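Long-range contact in flavin-containing monooxygenase (Allium sativum, PDB 6WPU), which probably uses its FAD cofactor to oxygenate the sulfur of S-allyl-L-cysteine, as expected of a flavin-dependent S-monooxygenase of garlic: residues A[178-189]-A[292-302]. Residues are numbered along the deposited sequence; the frame is centred on the assembly and turned at random.
With FAD (flavin-adenine dinucleotide), chain B.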
loop_
_atom_site.group_PDB
_atom_site.type_symbol
_atom_site.label_atom_id
_atom_site.label_comp_id
_atom_site.label_asym_id
_atom_site.label_seq_id
_atom_site.Cartn_x
_atom_site.Cartn_y
_atom_site.Cartn_z
ATOM N N VAL A 178 4.955 -2.909 -13.542
ATOM C CA VAL A 178 3.676 -2.363 -13.077
ATOM C C VAL A 178 3.844 -1.863 -11.646
ATOM O O VAL A 178 4.138 -2.648 -10.737
ATOM C CB VAL A 178 2.555 -3.408 -13.166
ATOM C CG1 VAL A 178 1.230 -2.846 -12.609
ATOM C CG2 VAL A 178 2.366 -3.859 -14.615
ATOM N N CYS A 179 3.667 -0.551 -11.448
ATOM C CA CYS A 179 3.861 0.104 -10.151
ATOM C C CYS A 179 2.643 0.952 -9.780
ATOM O O CYS A 179 2.776 2.090 -9.313
ATOM C CB CYS A 179 5.110 0.980 -10.173
ATOM S SG CYS A 179 6.641 0.120 -10.588
ATOM N N ASN A 180 1.441 0.429 -9.997
ATOM C CA ASN A 180 0.255 1.275 -9.973
ATOM C C ASN A 180 -0.409 1.346 -8.602
ATOM O O ASN A 180 -1.442 2.018 -8.469
ATOM C CB ASN A 180 -0.769 0.804 -11.020
ATOM C CG ASN A 180 -1.401 -0.538 -10.664
ATOM O OD1 ASN A 180 -0.714 -1.483 -10.289
ATOM N ND2 ASN A 180 -2.728 -0.607 -10.749
ATOM N N GLY A 181 0.161 0.703 -7.585
ATOM C CA GLY A 181 -0.409 0.708 -6.247
ATOM C C GLY A 181 -1.618 -0.205 -6.102
ATOM O O GLY A 181 -2.170 -0.698 -7.094
ATOM N N HIS A 182 -2.025 -0.464 -4.854
ATOM C CA HIS A 182 -3.191 -1.297 -4.578
ATOM C C HIS A 182 -3.997 -0.758 -3.401
ATOM O O HIS A 182 -4.595 -1.537 -2.647
ATOM C CB HIS A 182 -2.790 -2.760 -4.308
ATOM C CG HIS A 182 -1.814 -2.933 -3.177
ATOM N ND1 HIS A 182 -0.463 -3.120 -3.376
ATOM C CD2 HIS A 182 -2.004 -2.989 -1.834
ATOM C CE1 HIS A 182 0.141 -3.270 -2.209
ATOM N NE2 HIS A 182 -0.772 -3.183 -1.254
ATOM N N TYR A 183 -4.066 0.560 -3.244
ATOM C CA TYR A 183 -4.843 1.153 -2.155
ATOM C C TYR A 183 -5.839 2.179 -2.685
ATOM O O TYR A 183 -6.017 3.263 -2.119
ATOM C CB TYR A 183 -3.907 1.746 -1.106
ATOM C CG TYR A 183 -3.235 0.668 -0.262
ATOM C CD1 TYR A 183 -4.010 -0.245 0.492
ATOM C CD2 TYR A 183 -1.846 0.539 -0.226
ATOM C CE1 TYR A 183 -3.412 -1.251 1.271
ATOM C CE2 TYR A 183 -1.230 -0.455 0.542
ATOM C CZ TYR A 183 -2.019 -1.349 1.294
ATOM O OH TYR A 183 -1.404 -2.336 2.055
ATOM N N THR A 184 -6.536 1.833 -3.759
ATOM C CA THR A 184 -7.493 2.742 -4.384
ATOM C C THR A 184 -8.846 2.095 -4.655
ATOM O O THR A 184 -9.874 2.741 -4.461
ATOM C CB THR A 184 -6.893 3.293 -5.696
ATOM O OG1 THR A 184 -5.740 4.071 -5.373
ATOM C CG2 THR A 184 -7.889 4.185 -6.427
ATOM N N GLU A 185 -8.872 0.843 -5.107
ATOM C CA GLU A 185 -10.125 0.155 -5.366
ATOM C C GLU A 185 -10.580 -0.556 -4.094
ATOM O O GLU A 185 -9.884 -1.469 -3.625
ATOM C CB GLU A 185 -9.961 -0.834 -6.505
ATOM C CG GLU A 185 -11.249 -1.534 -6.933
ATOM C CD GLU A 185 -12.222 -0.613 -7.683
ATOM O OE1 GLU A 185 -11.853 0.533 -8.003
ATOM O OE2 GLU A 185 -13.361 -1.043 -7.953
ATOM N N PRO A 186 -11.728 -0.189 -3.516
ATOM C CA PRO A 186 -12.108 -0.695 -2.187
ATOM C C PRO A 186 -12.635 -2.118 -2.191
ATOM O O PRO A 186 -13.211 -2.602 -3.169
ATOM C CB PRO A 186 -13.230 0.265 -1.761
ATOM C CG PRO A 186 -13.890 0.597 -3.039
ATOM C CD PRO A 186 -12.714 0.774 -4.024
ATOM N N ARG A 187 -12.461 -2.781 -1.050
ATOM C CA ARG A 187 -13.245 -3.959 -0.728
ATOM C C ARG A 187 -14.077 -3.659 0.515
ATOM O O ARG A 187 -13.787 -2.728 1.273
ATOM C CB ARG A 187 -12.367 -5.200 -0.532
ATOM C CG ARG A 187 -11.720 -5.339 0.798
ATOM C CD ARG A 187 -10.773 -6.548 0.847
ATOM N NE ARG A 187 -11.381 -7.823 0.454
ATOM C CZ ARG A 187 -11.871 -8.730 1.305
ATOM N NH1 ARG A 187 -11.852 -8.497 2.614
ATOM N NH2 ARG A 187 -12.386 -9.873 0.846
ATOM N N PHE A 188 -15.105 -4.472 0.733
ATOM C CA PHE A 188 -16.182 -4.107 1.650
ATOM C C PHE A 188 -16.488 -5.210 2.645
ATOM O O PHE A 188 -16.160 -6.376 2.437
ATOM C CB PHE A 188 -17.452 -3.778 0.878
ATOM C CG PHE A 188 -17.279 -2.643 -0.048
ATOM C CD1 PHE A 188 -17.431 -1.343 0.408
ATOM C CD2 PHE A 188 -16.911 -2.861 -1.365
ATOM C CE1 PHE A 188 -17.245 -0.289 -0.445
ATOM C CE2 PHE A 188 -16.727 -1.807 -2.223
ATOM C CZ PHE A 188 -16.888 -0.521 -1.760
ATOM N N ALA A 189 -17.146 -4.818 3.730
ATOM C CA ALA A 189 -17.654 -5.761 4.708
ATOM C C ALA A 189 -19.041 -6.238 4.287
ATOM O O ALA A 189 -19.750 -5.560 3.539
ATOM C CB ALA A 189 -17.714 -5.112 6.091
ATOM N N HIS A 292 -16.929 1.591 6.163
ATOM C CA HIS A 292 -16.125 0.382 5.950
ATOM C C HIS A 292 -14.651 0.772 5.926
ATOM O O HIS A 292 -14.213 1.478 5.014
ATOM C CB HIS A 292 -16.469 -0.316 4.635
ATOM C CG HIS A 292 -17.913 -0.663 4.462
ATOM N ND1 HIS A 292 -18.336 -1.946 4.193
ATOM C CD2 HIS A 292 -19.028 0.108 4.478
ATOM C CE1 HIS A 292 -19.653 -1.954 4.072
ATOM N NE2 HIS A 292 -20.097 -0.720 4.238
ATOM N N CYS A 293 -13.886 0.348 6.929
ATOM C CA CYS A 293 -12.421 0.457 6.853
ATOM C C CYS A 293 -11.833 -0.923 6.576
ATOM O O CYS A 293 -11.005 -1.447 7.306
ATOM C CB CYS A 293 -11.848 1.077 8.134
ATOM S SG CYS A 293 -10.147 1.817 7.965
ATOM N N THR A 294 -12.312 -1.512 5.483
ATOM C CA THR A 294 -12.067 -2.906 5.148
ATOM C C THR A 294 -11.023 -3.082 4.044
ATOM O O THR A 294 -10.873 -4.189 3.524
ATOM C CB THR A 294 -13.390 -3.554 4.742
ATOM O OG1 THR A 294 -14.160 -2.596 3.996
ATOM C CG2 THR A 294 -14.194 -3.965 5.985
ATOM N N GLY A 295 -10.312 -2.028 3.674
ATOM C CA GLY A 295 -9.180 -2.167 2.772
ATOM C C GLY A 295 -9.554 -2.149 1.299
ATOM O O GLY A 295 -10.598 -1.631 0.875
ATOM N N TYR A 296 -8.665 -2.745 0.504
ATOM C CA TYR A 296 -8.661 -2.539 -0.933
ATOM C C TYR A 296 -8.412 -3.853 -1.656
ATOM O O TYR A 296 -8.099 -4.881 -1.049
ATOM C CB TYR A 296 -7.610 -1.495 -1.323
ATOM C CG TYR A 296 -7.913 -0.167 -0.689
ATOM C CD1 TYR A 296 -8.690 0.777 -1.359
ATOM C CD2 TYR A 296 -7.449 0.138 0.590
ATOM C CE1 TYR A 296 -9.001 1.993 -0.777
ATOM C CE2 TYR A 296 -7.757 1.351 1.188
ATOM C CZ TYR A 296 -8.534 2.272 0.502
ATOM O OH TYR A 296 -8.855 3.475 1.100
ATOM N N VAL A 297 -8.572 -3.808 -2.980
ATOM C CA VAL A 297 -8.277 -4.941 -3.842
ATOM C C VAL A 297 -7.276 -4.482 -4.900
ATOM O O VAL A 297 -7.112 -3.287 -5.172
ATOM C CB VAL A 297 -9.536 -5.537 -4.504
ATOM C CG1 VAL A 297 -10.547 -5.984 -3.446
ATOM C CG2 VAL A 297 -10.161 -4.533 -5.438
ATOM N N TYR A 298 -6.570 -5.457 -5.464
ATOM C CA TYR A 298 -5.717 -5.213 -6.617
ATOM C C TYR A 298 -6.587 -4.908 -7.820
ATOM O O TYR A 298 -7.684 -5.444 -7.960
ATOM C CB TYR A 298 -4.845 -6.438 -6.897
ATOM C CG TYR A 298 -3.913 -6.753 -5.750
ATOM C CD1 TYR A 298 -4.248 -7.717 -4.805
ATOM C CD2 TYR A 298 -2.706 -6.060 -5.595
ATOM C CE1 TYR A 298 -3.401 -8.009 -3.742
ATOM C CE2 TYR A 298 -1.854 -6.338 -4.540
ATOM C CZ TYR A 298 -2.215 -7.315 -3.605
ATOM O OH TYR A 298 -1.392 -7.621 -2.534
ATOM N N ASN A 299 -6.094 -4.043 -8.701
ATOM C CA ASN A 299 -6.904 -3.619 -9.841
ATOM C C ASN A 299 -5.964 -3.143 -10.944
ATOM O O ASN A 299 -5.316 -2.107 -10.773
ATOM C CB ASN A 299 -7.867 -2.514 -9.403
ATOM C CG ASN A 299 -8.849 -2.129 -10.478
ATOM O OD1 ASN A 299 -9.391 -2.981 -11.165
ATOM N ND2 ASN A 299 -9.072 -0.834 -10.642
ATOM N N PHE A 300 -5.891 -3.887 -12.059
ATOM C CA PHE A 300 -5.093 -3.509 -13.238
ATOM C C PHE A 300 -5.951 -3.538 -14.494
ATOM O O PHE A 300 -5.759 -4.399 -15.360
ATOM C CB PHE A 300 -3.911 -4.444 -13.489
ATOM C CG PHE A 300 -3.299 -5.004 -12.279
ATOM C CD1 PHE A 300 -3.601 -6.292 -11.878
ATOM C CD2 PHE A 300 -2.358 -4.282 -11.577
ATOM C CE1 PHE A 300 -3.012 -6.834 -10.760
ATOM C CE2 PHE A 300 -1.760 -4.817 -10.451
ATOM C CZ PHE A 300 -2.099 -6.102 -10.039
ATOM N N PRO A 301 -6.880 -2.600 -14.646
ATOM C CA PRO A 301 -7.772 -2.661 -15.820
ATOM C C PRO A 301 -7.027 -2.584 -17.159
ATOM O O PRO A 301 -7.480 -3.150 -18.164
ATOM C CB PRO A 301 -8.712 -1.469 -15.599
ATOM C CG PRO A 301 -7.965 -0.547 -14.656
ATOM C CD PRO A 301 -7.138 -1.433 -13.784
ATOM N N PHE A 302 -5.865 -1.953 -17.189
ATOM C CA PHE A 302 -5.148 -1.759 -18.439
ATOM C C PHE A 302 -4.424 -3.012 -18.909
ATOM O O PHE A 302 -3.954 -3.048 -20.052
ATOM C CB PHE A 302 -4.151 -0.621 -18.253
ATOM C CG PHE A 302 -3.322 -0.759 -17.002
ATOM C CD1 PHE A 302 -2.190 -1.556 -16.995
ATOM C CD2 PHE A 302 -3.695 -0.122 -15.827
ATOM C CE1 PHE A 302 -1.414 -1.704 -15.840
ATOM C CE2 PHE A 302 -2.925 -0.259 -14.671
ATOM C CZ PHE A 302 -1.777 -1.052 -14.681
HETATM P PA FAD B . 0.823 4.452 -4.899
HETATM O O1A FAD B . 1.275 5.439 -3.821
HETATM O O2A FAD B . -0.576 4.127 -5.062
HETATM O O5B FAD B . 1.174 4.922 -6.294
HETATM C C5B FAD B . 0.738 4.378 -7.535
HETATM C C4B FAD B . 0.851 5.428 -8.663
HETATM O O4B FAD B . 0.548 4.931 -9.937
HETATM C C3B FAD B . -0.029 6.628 -8.434
HETATM O O3B FAD B . 0.700 7.806 -8.534
HETATM C C2B FAD B . -1.044 6.561 -9.520
HETATM O O2B FAD B . -1.493 7.803 -9.930
HETATM C C1B FAD B . -0.264 5.864 -10.597
HETATM N N9A FAD B . -1.083 5.145 -11.545
HETATM C C8A FAD B . -2.103 4.256 -11.224
HETATM N N7A FAD B . -2.653 3.774 -12.346
HETATM C C5A FAD B . -2.027 4.348 -13.455
HETATM C C6A FAD B . -2.185 4.236 -14.835
HETATM N N6A FAD B . -3.178 3.360 -15.409
HETATM N N1A FAD B . -1.379 4.934 -15.656
HETATM C C2A FAD B . -0.430 5.777 -15.174
HETATM N N3A FAD B . -0.242 5.925 -13.842
HETATM C C4A FAD B . -1.018 5.231 -12.965
HETATM N N1 FAD B . 3.670 3.038 4.214
HETATM C C2 FAD B . 4.706 3.545 5.076
HETATM O O2 FAD B . 6.005 3.295 4.799
HETATM N N3 FAD B . 4.388 4.198 6.245
HETATM C C4 FAD B . 3.070 4.450 6.566
HETATM O O4 FAD B . 2.726 5.104 7.703
HETATM C C4X FAD B . 1.991 4.161 5.602
HETATM N N5 FAD B . 0.704 4.632 5.827
HETATM C C5X FAD B . -0.286 4.382 4.881
HETATM C C6 FAD B . -1.589 4.846 5.115
HETATM C C7 FAD B . -2.573 4.607 4.162
HETATM C C7M FAD B . -3.970 5.100 4.428
HETATM C C8 FAD B . -2.275 3.911 2.992
HETATM C C8M FAD B . -3.315 3.629 1.956
HETATM C C9 FAD B . -0.977 3.443 2.759
HETATM C C9A FAD B . 0.015 3.677 3.700
HETATM N N10 FAD B . 1.352 3.212 3.452
HETATM C C10 FAD B . 2.356 3.457 4.399
HETATM C "C1'" FAD B . 1.656 2.437 2.239
HETATM C "C2'" FAD B . 1.828 3.156 0.917
HETATM O "O2'" FAD B . 1.004 2.571 -0.005
HETATM C "C3'" FAD B . 3.260 2.901 0.504
HETATM O "O3'" FAD B . 3.972 3.686 1.379
HETATM C "C4'" FAD B . 3.620 3.305 -0.921
HETATM O "O4'" FAD B . 3.153 4.589 -1.118
HETATM C "C5'" FAD B . 3.146 2.371 -2.040
HETATM O "O5'" FAD B . 3.286 3.170 -3.180
HETATM P P FAD B . 3.009 2.813 -4.699
HETATM O O1P FAD B . 3.992 3.577 -5.664
HETATM O O2P FAD B . 2.982 1.234 -4.739
HETATM O O3P FAD B . 1.387 3.061 -4.821
HETATM O O HOH W 1 -3.370 -2.962 -8.114
HETATM O O HOH W 2 -6.548 -0.613 -5.499
#
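Around P186 and Y296 two extended chains run antiparallel, their CA atoms 4.1 Å apart, joined by the hydrogen bonds V297 N to E185 O and R187 N to G295 O. They form the two-stranded linker of a flavin-containing monooxygenase: 178-189 leaves strand 175-178 of the FAD-binding Rossmann-type sheet, and 292-302 returns from strand 289-292 of the mixed sheet of what, by family, is probably the NADPH-binding domain. Y296 CG lies anti to the carbonyl carbon (chi1 -62°), which lays the ring under the Y183 backbone, with Y183 C 3.4 Å above the plane and offset toward the rim; CD2 meets Y183 CD1 at the edge of the other tyrosine, and the hydroxyl is hydrogen-bonded to S84. With an alanine in its place, the Y183 backbone is likely to lose the flat surface under its carbonyl carbon, and S84 its bond to the phenol. Y183 in turn touches the flavin methyl C8M with its CB. Further along, H182 CB packs 3.5 Å from Y298 CD2. E185 CG rests on V297 CG2, while its carboxylate salt-bridges R78. Water 2 links E185 N to V297 O; water 1 accepts from N299 N near G181 O. Near the adenine, N180 ND2 gives a bent hydrogen bond (132°) to N299 O, and its OD1 sits at the edge of the F300 ring. Toward the other domain, T294 OG1 donates to R187 O, and F188 turns its edge to the H292 face. That imidazole is held at both nitrogens: NE2 bonds Q201, and ND1 accepts A189 N at 3.1 Å, almost exactly in the ring plane.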